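Local coordinates for protein homoserine kinase (Cytophaga hutchinsonii, PDB 4P52) that probably catalyses the ATP-dependent phosphorylation of homoserine to O-phosphohomoserine, as a member of the GHMP kinase family, at residues L58-K63 and I100-E105; K64-T69 and I104-T109; D25-F30 and V129-Q134. One frame throughout, in Å; residues are numbered along the deposited sequence.

Contact 1. Residues L58-K63 and I100-E105; sequences LRLSDK and IEQGIE
R59 and E105 exchange two backbone hydrogen bonds, R59 N to E105 O at 3.0 Å and E105 N to R59 O, also 3.0 Å. Further along, G103 O takes two donors. S61 N reaches it at 2.9 Å from well above the carbonyl plane, 63° out, while Q102 NE2 arrives in that plane, on a lone pair, at 2.8 Å. Q102 can fold back onto the carbonyl of the next residue because its chain bends at chi2 (67°); its NE2 also donates to a water that in turn donates to D62 OD1. The pairing is antiparallel and joins strands 52-61 and 103-110 in the mixed sheet of the GHMP kinase fold, with R59, S61 and E105 on one face and L60 and I104 on the other. The R59 side chain only brushes that of E105, R59 CD lying 3.8 Å from E105 OE1. Its guanidinium forms a salt bridge with E107, whereas the E105 carboxylate pairs with R67. On the apolar face, L60 CD2 lies 3.7 Å from Q102 CD, the two side chains crossing at about a right angle, and 3.8 Å from I104 CD1. L58 CD2 packs more loosely against I104 CG2.

Contact 2. Residues K64-T69 and I104-T109; sequences KGVRIT and IEIELT
The guanidinium of R67 meets the carboxylate of E105 at its edge: R67 NH2 donates to E105 OE2 at 2.9 Å in a salt bridge, with OE2 close to the guanidinium plane. The two residues sit on strands 66-72 and 103-110, the parallel pair of a beta-alpha-beta unit connected through helix 86-98. The carboxylate accepts on its anti side; the two planes stand 76° apart, and NH2 alone bonds to the carboxylate. A bend at chi3 (-55°) turns the end of the arginine toward the glutamate. NH2 also binds S61 OG, and NH1 bonds to K63 O, which ties the group to the turn before its own strand.

Backbone bonds from I104 N to G65 O, R67 N to I104 O and I106 N to R67 O zip the strands together, and T69 N continues the series to I106 O at 2.8 Å. G65 has a positive phi (90°), a conformation suited to glycine, where the chain enters the strand.

Away from the charged face, V66 CG1 packs on I106 CD1 at 3.5 Å, with I68 beside them, and S88 of helix 86-98 touches all three side chains. On the face that carries R67 and E105, T69 and E107 lie side by side and point the same way, T69 CG2 resting 3.6 Å from E107 CG.

Contact 3. Residues D25-F30 and V129-Q134; sequences DSIKVF and VYAINQ
The 26-30 part of strand 26-36, with I27 and V29 turned to the helix, runs roughly antiparallel to the 129-134 part of helix 120-135: their N-to-C directions differ by 146°, and the axes approach to 8.0 Å. The backbones come nearest where V29 faces A131, with 5.8 Å between their CA atoms, a spacing that the small alanine side chain permits. Within the helix the usual backbone bonds continue, N133 N to V129 O and Q134 N to Y130 O. Contact between the two elements is by apolar side-chain packing.

Both methyls of V29 reach Y130, and CG2 also sits on A131, 3.6 Å from A131 CA and almost as near to CB. V29 CG2 lies at the edge of the Y130 ring, in its plane. V29 CG1 approaches the same part of the ring obliquely, 3.7 Å from Y130 CD2. With CG1 anti to the backbone N (chi1 175°), the valine spreads its two branches along the helix, and the valine and tyrosine side chains cross at about a right angle.

I27 divides its branches between two helix residues. I27 CG2 rests 3.7 Å from A131 O and 4.0 Å from A131 CB, while the other branch carries I27 CD1 to Q134, 3.8 Å from Q134 CB. I27 and Q134 cross at about a right angle, with CD1 against CB and CG of the glutamine.

V330 of strand 329-330 touches I27, Y130 and Q134, and L58 of the neighbouring strand 52-61 adds to the packing on A131. I132, whose side chain leaves away from strand 26-36, meets I91, Y94 and L95 of helix 86-98. The arrangement is that of a helix laid on a beta-sheet, a two-layer alpha/beta packing found in the N-terminal domain of GHMP kinases.

In the fold
All three contacts belong to one mixed sheet and its helical cover. Contacts 1 and 2 share I104 and E105 and hold strand 103-110 from two neighbours, strand 52-61 antiparallel and strand 66-72 parallel; both are partly buried, and a salt bridge and a hydrogen bond between side chains join them across the polar face. Contact 3 is buried and differs in kind, being apolar packing of a helix on the sheet. It is tied to contact 1 by backbone bonds from strand 52-61 to strand 26-36, and L58 and I104 reach I132 of its helix. Charged groups thus gather on one face of the sheet, while the other is apolar beneath the helices.

Contact 1. Residues L58-K63 and I100-E105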
loop_
_atom_site.group_PDB
_atom_site.type_symbol
_atom_site.label_atom_id
_atom_site.label_comp_id
_atom_site.label_asym_id
_atom_site.label_seq_id
_atom_site.Cartn_x
_atom_site.Cartn_y
_atom_site.Cartn_z
ATOM N N LEU A 58 -30.888 -14.791 19.160
ATOM C CA LEU A 58 -31.818 -15.423 18.232
ATOM C C LEU A 58 -32.490 -16.565 18.939
ATOM O O LEU A 58 -31.798 -17.302 19.633
ATOM C CB LEU A 58 -31.076 -16.006 17.039
ATOM C CG LEU A 58 -30.209 -15.077 16.195
ATOM C CD1 LEU A 58 -29.861 -15.819 14.925
ATOM C CD2 LEU A 58 -30.914 -13.775 15.852
ATOM N N ARG A 59 -33.805 -16.729 18.773
ATOM C CA ARG A 59 -34.480 -17.947 19.234
ATOM C C ARG A 59 -35.159 -18.620 18.065
ATOM O O ARG A 59 -35.608 -17.953 17.134
ATOM C CB ARG A 59 -35.557 -17.686 20.299
ATOM C CG ARG A 59 -35.266 -16.564 21.259
ATOM C CD ARG A 59 -36.418 -16.318 22.232
ATOM N NE ARG A 59 -35.982 -15.382 23.286
ATOM C CZ ARG A 59 -35.239 -15.715 24.367
ATOM N NH1 ARG A 59 -34.824 -16.974 24.602
ATOM N NH2 ARG A 59 -34.905 -14.775 25.247
ATOM N N LEU A 60 -35.267 -19.939 18.135
ATOM C CA LEU A 60 -36.011 -20.693 17.152
ATOM C C LEU A 60 -37.507 -20.509 17.394
ATOM O O LEU A 60 -37.951 -20.485 18.542
ATOM C CB LEU A 60 -35.657 -22.175 17.247
ATOM C CG LEU A 60 -34.191 -22.470 16.968
ATOM C CD1 LEU A 60 -33.936 -23.947 17.232
ATOM C CD2 LEU A 60 -33.801 -22.059 15.551
ATOM N N SER A 61 -38.281 -20.385 16.319
ATOM C CA SER A 61 -39.720 -20.243 16.435
ATOM C C SER A 61 -40.445 -21.236 15.530
ATOM O O SER A 61 -40.023 -21.487 14.388
ATOM C CB SER A 61 -40.128 -18.801 16.126
ATOM O OG SER A 61 -41.503 -18.578 16.398
ATOM N N ASP A 62 -41.522 -21.818 16.054
ATOM C CA ASP A 62 -42.408 -22.664 15.249
ATOM C C ASP A 62 -43.234 -21.828 14.270
ATOM O O ASP A 62 -43.622 -22.317 13.212
ATOM C CB ASP A 62 -43.303 -23.530 16.138
ATOM C CG ASP A 62 -42.571 -24.757 16.690
ATOM O OD1 ASP A 62 -41.348 -24.882 16.460
ATOM O OD2 ASP A 62 -43.209 -25.607 17.352
ATOM N N LYS A 63 -43.482 -20.567 14.628
ATOM C CA LYS A 63 -44.124 -19.614 13.736
ATOM C C LYS A 63 -43.119 -19.147 12.673
ATOM O O LYS A 63 -41.958 -18.874 12.984
ATOM C CB LYS A 63 -44.689 -18.431 14.528
ATOM C CG LYS A 63 -45.379 -17.413 13.634
ATOM C CD LYS A 63 -46.222 -16.393 14.395
ATOM C CE LYS A 63 -46.938 -15.432 13.443
ATOM N NZ LYS A 63 -45.987 -14.564 12.691
ATOM N N ILE A 100 -33.551 -23.322 3.938
ATOM C CA ILE A 100 -34.110 -23.682 5.248
ATOM C C ILE A 100 -35.375 -22.871 5.590
ATOM O O ILE A 100 -35.407 -21.622 5.540
ATOM C CB ILE A 100 -33.087 -23.544 6.405
ATOM C CG1 ILE A 100 -31.766 -24.241 6.064
ATOM C CG2 ILE A 100 -33.645 -24.117 7.706
ATOM C CD1 ILE A 100 -30.625 -23.871 6.995
ATOM N N GLU A 101 -36.420 -23.616 5.939
ATOM C CA GLU A 101 -37.638 -23.040 6.452
ATOM C C GLU A 101 -37.562 -23.139 7.961
ATOM O O GLU A 101 -37.763 -24.207 8.542
ATOM C CB GLU A 101 -38.850 -23.785 5.910
ATOM C CG GLU A 101 -38.874 -23.815 4.392
ATOM C CD GLU A 101 -40.279 -23.791 3.820
ATOM O OE1 GLU A 101 -40.979 -24.835 3.884
ATOM O OE2 GLU A 101 -40.673 -22.722 3.296
ATOM N N GLN A 102 -37.244 -22.014 8.590
ATOM C CA GLN A 102 -37.134 -21.964 10.035
ATOM C C GLN A 102 -37.538 -20.579 10.526
ATOM O O GLN A 102 -37.044 -19.578 10.007
ATOM C CB GLN A 102 -35.703 -22.316 10.466
ATOM C CG GLN A 102 -35.421 -22.071 11.934
ATOM C CD GLN A 102 -36.195 -23.000 12.831
ATOM O OE1 GLN A 102 -36.018 -24.202 12.762
ATOM N NE2 GLN A 102 -37.047 -22.450 13.687
ATOM N N GLY A 103 -38.449 -20.529 11.501
ATOM C CA GLY A 103 -38.811 -19.282 12.167
ATOM C C GLY A 103 -37.703 -18.817 13.104
ATOM O O GLY A 103 -37.079 -19.636 13.799
ATOM N N ILE A 104 -37.447 -17.509 13.115
ATOM C CA ILE A 104 -36.415 -16.928 13.941
ATOM C C ILE A 104 -36.929 -15.636 14.546
ATOM O O ILE A 104 -37.431 -14.777 13.814
ATOM C CB ILE A 104 -35.161 -16.567 13.109
ATOM C CG1 ILE A 104 -34.456 -17.804 12.553
ATOM C CG2 ILE A 104 -34.188 -15.746 13.926
ATOM C CD1 ILE A 104 -33.921 -18.782 13.585
ATOM N N GLU A 105 -36.807 -15.493 15.868
ATOM C CA GLU A 105 -37.014 -14.201 16.522
ATOM C C GLU A 105 -35.680 -13.604 16.881
ATOM O O GLU A 105 -34.785 -14.311 17.351
ATOM C CB GLU A 105 -37.820 -14.344 17.792
ATOM C CG GLU A 105 -39.217 -14.894 17.592
ATOM C CD GLU A 105 -39.941 -15.155 18.910
ATOM O OE1 GLU A 105 -39.271 -15.284 19.972
ATOM O OE2 GLU A 105 -41.191 -15.237 18.882
HETATM O O HOH W 1 -38.818 -24.127 15.620
#

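Contact 2. Residues K64-T69 and I104-T109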
loop_
_atom_site.group_PDB
_atom_site.type_symbol
_atom_site.label_atom_id
_atom_site.label_comp_id
_atom_site.label_asym_id
_atom_site.label_seq_id
_atom_site.Cartn_x
_atom_site.Cartn_y
_atom_site.Cartn_z
ATOM N N LYS A 64 -43.572 -19.036 11.427
ATOM C CA LYS A 64 -42.667 -18.774 10.289
ATOM C C LYS A 64 -42.125 -17.344 10.207
ATOM O O LYS A 64 -42.629 -16.416 10.864
ATOM C CB LYS A 64 -43.294 -19.186 8.935
ATOM C CG LYS A 64 -43.779 -20.644 8.801
ATOM C CD LYS A 64 -43.098 -21.677 9.715
ATOM C CE LYS A 64 -41.714 -22.124 9.250
ATOM N NZ LYS A 64 -41.028 -22.921 10.313
ATOM N N GLY A 65 -41.075 -17.193 9.407
ATOM C CA GLY A 65 -40.498 -15.893 9.141
ATOM C C GLY A 65 -39.408 -15.480 10.109
ATOM O O GLY A 65 -39.293 -15.998 11.224
ATOM N N VAL A 66 -38.594 -14.543 9.657
ATOM C CA VAL A 66 -37.617 -13.918 10.500
ATOM C C VAL A 66 -38.270 -12.649 11.019
ATOM O O VAL A 66 -38.694 -11.830 10.230
ATOM C CB VAL A 66 -36.359 -13.595 9.685
ATOM C CG1 VAL A 66 -35.319 -12.891 10.540
ATOM C CG2 VAL A 66 -35.791 -14.874 9.081
ATOM N N ARG A 67 -38.362 -12.495 12.338
ATOM C CA ARG A 67 -39.084 -11.371 12.939
ATOM C C ARG A 67 -38.245 -10.682 13.972
ATOM O O ARG A 67 -37.494 -11.323 14.687
ATOM C CB ARG A 67 -40.368 -11.848 13.628
ATOM C CG ARG A 67 -41.315 -12.653 12.753
ATOM C CD ARG A 67 -42.582 -13.032 13.495
ATOM N NE ARG A 67 -42.323 -13.749 14.745
ATOM C CZ ARG A 67 -41.913 -15.019 14.828
ATOM N NH1 ARG A 67 -41.683 -15.748 13.727
ATOM N NH2 ARG A 67 -41.723 -15.573 16.027
ATOM N N ILE A 68 -38.391 -9.374 14.088
ATOM C CA ILE A 68 -37.717 -8.664 15.158
ATOM C C ILE A 68 -38.626 -8.447 16.358
ATOM O O ILE A 68 -39.646 -7.773 16.285
ATOM C CB ILE A 68 -37.109 -7.356 14.682
ATOM C CG1 ILE A 68 -36.032 -7.708 13.651
ATOM C CG2 ILE A 68 -36.580 -6.567 15.881
ATOM C CD1 ILE A 68 -35.497 -6.526 12.885
ATOM N N THR A 69 -38.218 -9.027 17.466
ATOM C CA THR A 69 -38.998 -9.068 18.675
ATOM C C THR A 69 -38.769 -7.796 19.457
ATOM O O THR A 69 -39.662 -7.331 20.145
ATOM C CB THR A 69 -38.562 -10.309 19.501
ATOM O OG1 THR A 69 -39.315 -11.441 19.058
ATOM C CG2 THR A 69 -38.704 -10.119 21.030
ATOM N N ILE A 104 -37.447 -17.509 13.115
ATOM C CA ILE A 104 -36.415 -16.928 13.941
ATOM C C ILE A 104 -36.929 -15.636 14.546
ATOM O O ILE A 104 -37.431 -14.777 13.814
ATOM C CB ILE A 104 -35.161 -16.567 13.109
ATOM C CG1 ILE A 104 -34.456 -17.804 12.553
ATOM C CG2 ILE A 104 -34.188 -15.746 13.926
ATOM C CD1 ILE A 104 -33.921 -18.782 13.585
ATOM N N GLU A 105 -36.807 -15.493 15.868
ATOM C CA GLU A 105 -37.014 -14.201 16.522
ATOM C C GLU A 105 -35.680 -13.604 16.881
ATOM O O GLU A 105 -34.785 -14.311 17.351
ATOM C CB GLU A 105 -37.820 -14.344 17.792
ATOM C CG GLU A 105 -39.217 -14.894 17.592
ATOM C CD GLU A 105 -39.941 -15.155 18.910
ATOM O OE1 GLU A 105 -39.271 -15.284 19.972
ATOM O OE2 GLU A 105 -41.191 -15.237 18.882
ATOM N N ILE A 106 -35.558 -12.296 16.691
ATOM C CA ILE A 106 -34.333 -11.573 16.953
ATOM C C ILE A 106 -34.587 -10.558 18.038
ATOM O O ILE A 106 -35.532 -9.805 17.950
ATOM C CB ILE A 106 -33.873 -10.814 15.683
ATOM C CG1 ILE A 106 -33.660 -11.799 14.528
ATOM C CG2 ILE A 106 -32.636 -9.947 15.953
ATOM C CD1 ILE A 106 -33.709 -11.168 13.162
ATOM N N GLU A 107 -33.748 -10.542 19.064
ATOM C CA GLU A 107 -33.691 -9.454 20.019
ATOM C C GLU A 107 -32.333 -8.809 19.797
ATOM O O GLU A 107 -31.308 -9.478 19.861
ATOM C CB GLU A 107 -33.814 -9.968 21.452
ATOM C CG GLU A 107 -35.183 -10.532 21.794
ATOM C CD GLU A 107 -35.188 -11.500 22.983
ATOM O OE1 GLU A 107 -34.278 -11.414 23.841
ATOM O OE2 GLU A 107 -36.106 -12.364 23.066
ATOM N N LEU A 108 -32.315 -7.512 19.510
ATOM C CA LEU A 108 -31.058 -6.819 19.245
ATOM C C LEU A 108 -30.732 -5.819 20.336
ATOM O O LEU A 108 -31.558 -4.989 20.673
ATOM C CB LEU A 108 -31.116 -6.135 17.876
ATOM C CG LEU A 108 -30.087 -5.030 17.580
ATOM C CD1 LEU A 108 -28.629 -5.495 17.637
ATOM C CD2 LEU A 108 -30.377 -4.404 16.221
ATOM N N THR A 109 -29.522 -5.886 20.874
ATOM C CA THR A 109 -29.078 -4.938 21.889
ATOM C C THR A 109 -27.898 -4.122 21.398
ATOM O O THR A 109 -26.797 -4.643 21.245
ATOM C CB THR A 109 -28.609 -5.655 23.165
ATOM O OG1 THR A 109 -29.550 -6.675 23.534
ATOM C CG2 THR A 109 -28.440 -4.667 24.300
#

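Contact 3. Residues D25-F30 and V129-Q134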
loop_
_atom_site.group_PDB
_atom_site.type_symbol
_atom_site.label_atom_id
_atom_site.label_comp_id
_atom_site.label_asym_id
_atom_site.label_seq_id
_atom_site.Cartn_x
_atom_site.Cartn_y
_atom_site.Cartn_z
ATOM N N ASP A 25 -31.926 -23.816 22.051
ATOM C CA ASP A 25 -32.789 -23.306 20.981
ATOM C C ASP A 25 -32.665 -21.780 20.823
ATOM O O ASP A 25 -33.465 -21.130 20.147
ATOM C CB ASP A 25 -34.250 -23.729 21.200
ATOM C CG ASP A 25 -34.807 -23.274 22.552
ATOM O OD1 ASP A 25 -34.164 -22.444 23.247
ATOM O OD2 ASP A 25 -35.906 -23.763 22.930
ATOM N N SER A 26 -31.662 -21.219 21.471
ATOM C CA SER A 26 -31.373 -19.826 21.339
ATOM C C SER A 26 -29.866 -19.590 21.432
ATOM O O SER A 26 -29.117 -20.422 21.933
ATOM C CB SER A 26 -32.137 -19.025 22.400
ATOM O OG SER A 26 -31.500 -19.090 23.666
ATOM N N ILE A 27 -29.411 -18.443 20.969
ATOM C CA ILE A 27 -28.000 -18.135 21.069
ATOM C C ILE A 27 -27.835 -16.630 21.193
ATOM O O ILE A 27 -28.629 -15.882 20.663
ATOM C CB ILE A 27 -27.255 -18.680 19.837
ATOM C CG1 ILE A 27 -25.744 -18.600 20.027
ATOM C CG2 ILE A 27 -27.714 -17.956 18.591
ATOM C CD1 ILE A 27 -24.936 -19.359 18.989
ATOM N N LYS A 28 -26.799 -16.195 21.895
ATOM C CA LYS A 28 -26.503 -14.788 21.984
ATOM C C LYS A 28 -25.075 -14.543 21.484
ATOM O O LYS A 28 -24.127 -15.192 21.947
ATOM C CB LYS A 28 -26.679 -14.340 23.425
ATOM C CG LYS A 28 -26.844 -12.849 23.569
ATOM C CD LYS A 28 -27.267 -12.437 24.969
ATOM C CE LYS A 28 -27.558 -10.941 24.958
ATOM N NZ LYS A 28 -27.608 -10.382 26.335
ATOM N N VAL A 29 -24.910 -13.637 20.525
ATOM C CA VAL A 29 -23.581 -13.340 20.014
ATOM C C VAL A 29 -23.238 -11.879 20.203
ATOM O O VAL A 29 -24.091 -10.988 20.055
ATOM C CB VAL A 29 -23.429 -13.692 18.527
ATOM C CG1 VAL A 29 -22.062 -13.246 18.029
ATOM C CG2 VAL A 29 -23.586 -15.192 18.300
ATOM N N PHE A 30 -21.980 -11.623 20.506
ATOM C CA PHE A 30 -21.494 -10.272 20.589
ATOM C C PHE A 30 -20.548 -10.032 19.415
ATOM O O PHE A 30 -19.752 -10.888 19.080
ATOM C CB PHE A 30 -20.784 -10.070 21.925
ATOM C CG PHE A 30 -19.875 -8.884 21.967
ATOM C CD1 PHE A 30 -18.568 -8.960 21.447
ATOM C CD2 PHE A 30 -20.310 -7.681 22.528
ATOM C CE1 PHE A 30 -17.707 -7.860 21.485
ATOM C CE2 PHE A 30 -19.455 -6.577 22.580
ATOM C CZ PHE A 30 -18.144 -6.673 22.064
ATOM N N VAL A 129 -25.472 -12.872 11.639
ATOM C CA VAL A 129 -25.093 -13.909 10.678
ATOM C C VAL A 129 -24.277 -15.003 11.365
ATOM O O VAL A 129 -24.522 -16.203 11.182
ATOM C CB VAL A 129 -24.310 -13.309 9.494
ATOM C CG1 VAL A 129 -23.834 -14.406 8.577
ATOM C CG2 VAL A 129 -25.211 -12.372 8.714
ATOM N N TYR A 130 -23.334 -14.567 12.194
ATOM C CA TYR A 130 -22.588 -15.459 13.025
ATOM C C TYR A 130 -23.537 -16.266 13.868
ATOM O O TYR A 130 -23.398 -17.484 13.939
ATOM C CB TYR A 130 -21.690 -14.666 13.936
ATOM C CG TYR A 130 -20.621 -15.476 14.562
ATOM C CD1 TYR A 130 -19.442 -15.762 13.861
ATOM C CD2 TYR A 130 -20.762 -15.968 15.865
ATOM C CE1 TYR A 130 -18.411 -16.510 14.446
ATOM C CE2 TYR A 130 -19.753 -16.724 16.457
ATOM C CZ TYR A 130 -18.580 -16.991 15.736
ATOM O OH TYR A 130 -17.572 -17.723 16.305
ATOM N N ALA A 131 -24.498 -15.586 14.498
ATOM C CA ALA A 131 -25.467 -16.237 15.382
ATOM C C ALA A 131 -26.233 -17.336 14.683
ATOM O O ALA A 131 -26.257 -18.465 15.184
ATOM C CB ALA A 131 -26.436 -15.234 15.977
ATOM N N ILE A 132 -26.843 -17.015 13.535
ATOM C CA ILE A 132 -27.723 -17.965 12.838
ATOM C C ILE A 132 -26.932 -19.187 12.396
ATOM O O ILE A 132 -27.416 -20.334 12.486
ATOM C CB ILE A 132 -28.508 -17.321 11.663
ATOM C CG1 ILE A 132 -29.601 -18.258 11.144
ATOM C CG2 ILE A 132 -27.606 -16.921 10.506
ATOM C CD1 ILE A 132 -30.692 -18.547 12.159
ATOM N N ASN A 133 -25.693 -18.946 11.980
ATOM C CA ASN A 133 -24.846 -20.021 11.508
ATOM C C ASN A 133 -24.476 -21.001 12.623
ATOM O O ASN A 133 -24.539 -22.218 12.455
ATOM C CB ASN A 133 -23.596 -19.450 10.835
ATOM C CG ASN A 133 -22.776 -20.520 10.141
ATOM O OD1 ASN A 133 -23.289 -21.271 9.290
ATOM N ND2 ASN A 133 -21.487 -20.583 10.481
ATOM N N GLN A 134 -24.113 -20.479 13.781
ATOM C CA GLN A 134 -23.785 -21.370 14.852
ATOM C C GLN A 134 -25.030 -22.072 15.383
ATOM O O GLN A 134 -25.026 -23.280 15.550
ATOM C CB GLN A 134 -23.004 -20.681 15.958
ATOM C CG GLN A 134 -22.529 -21.712 16.979
ATOM C CD GLN A 134 -21.336 -21.260 17.795
ATOM O OE1 GLN A 134 -20.435 -20.597 17.268
ATOM N NE2 GLN A 134 -21.317 -21.615 19.092
#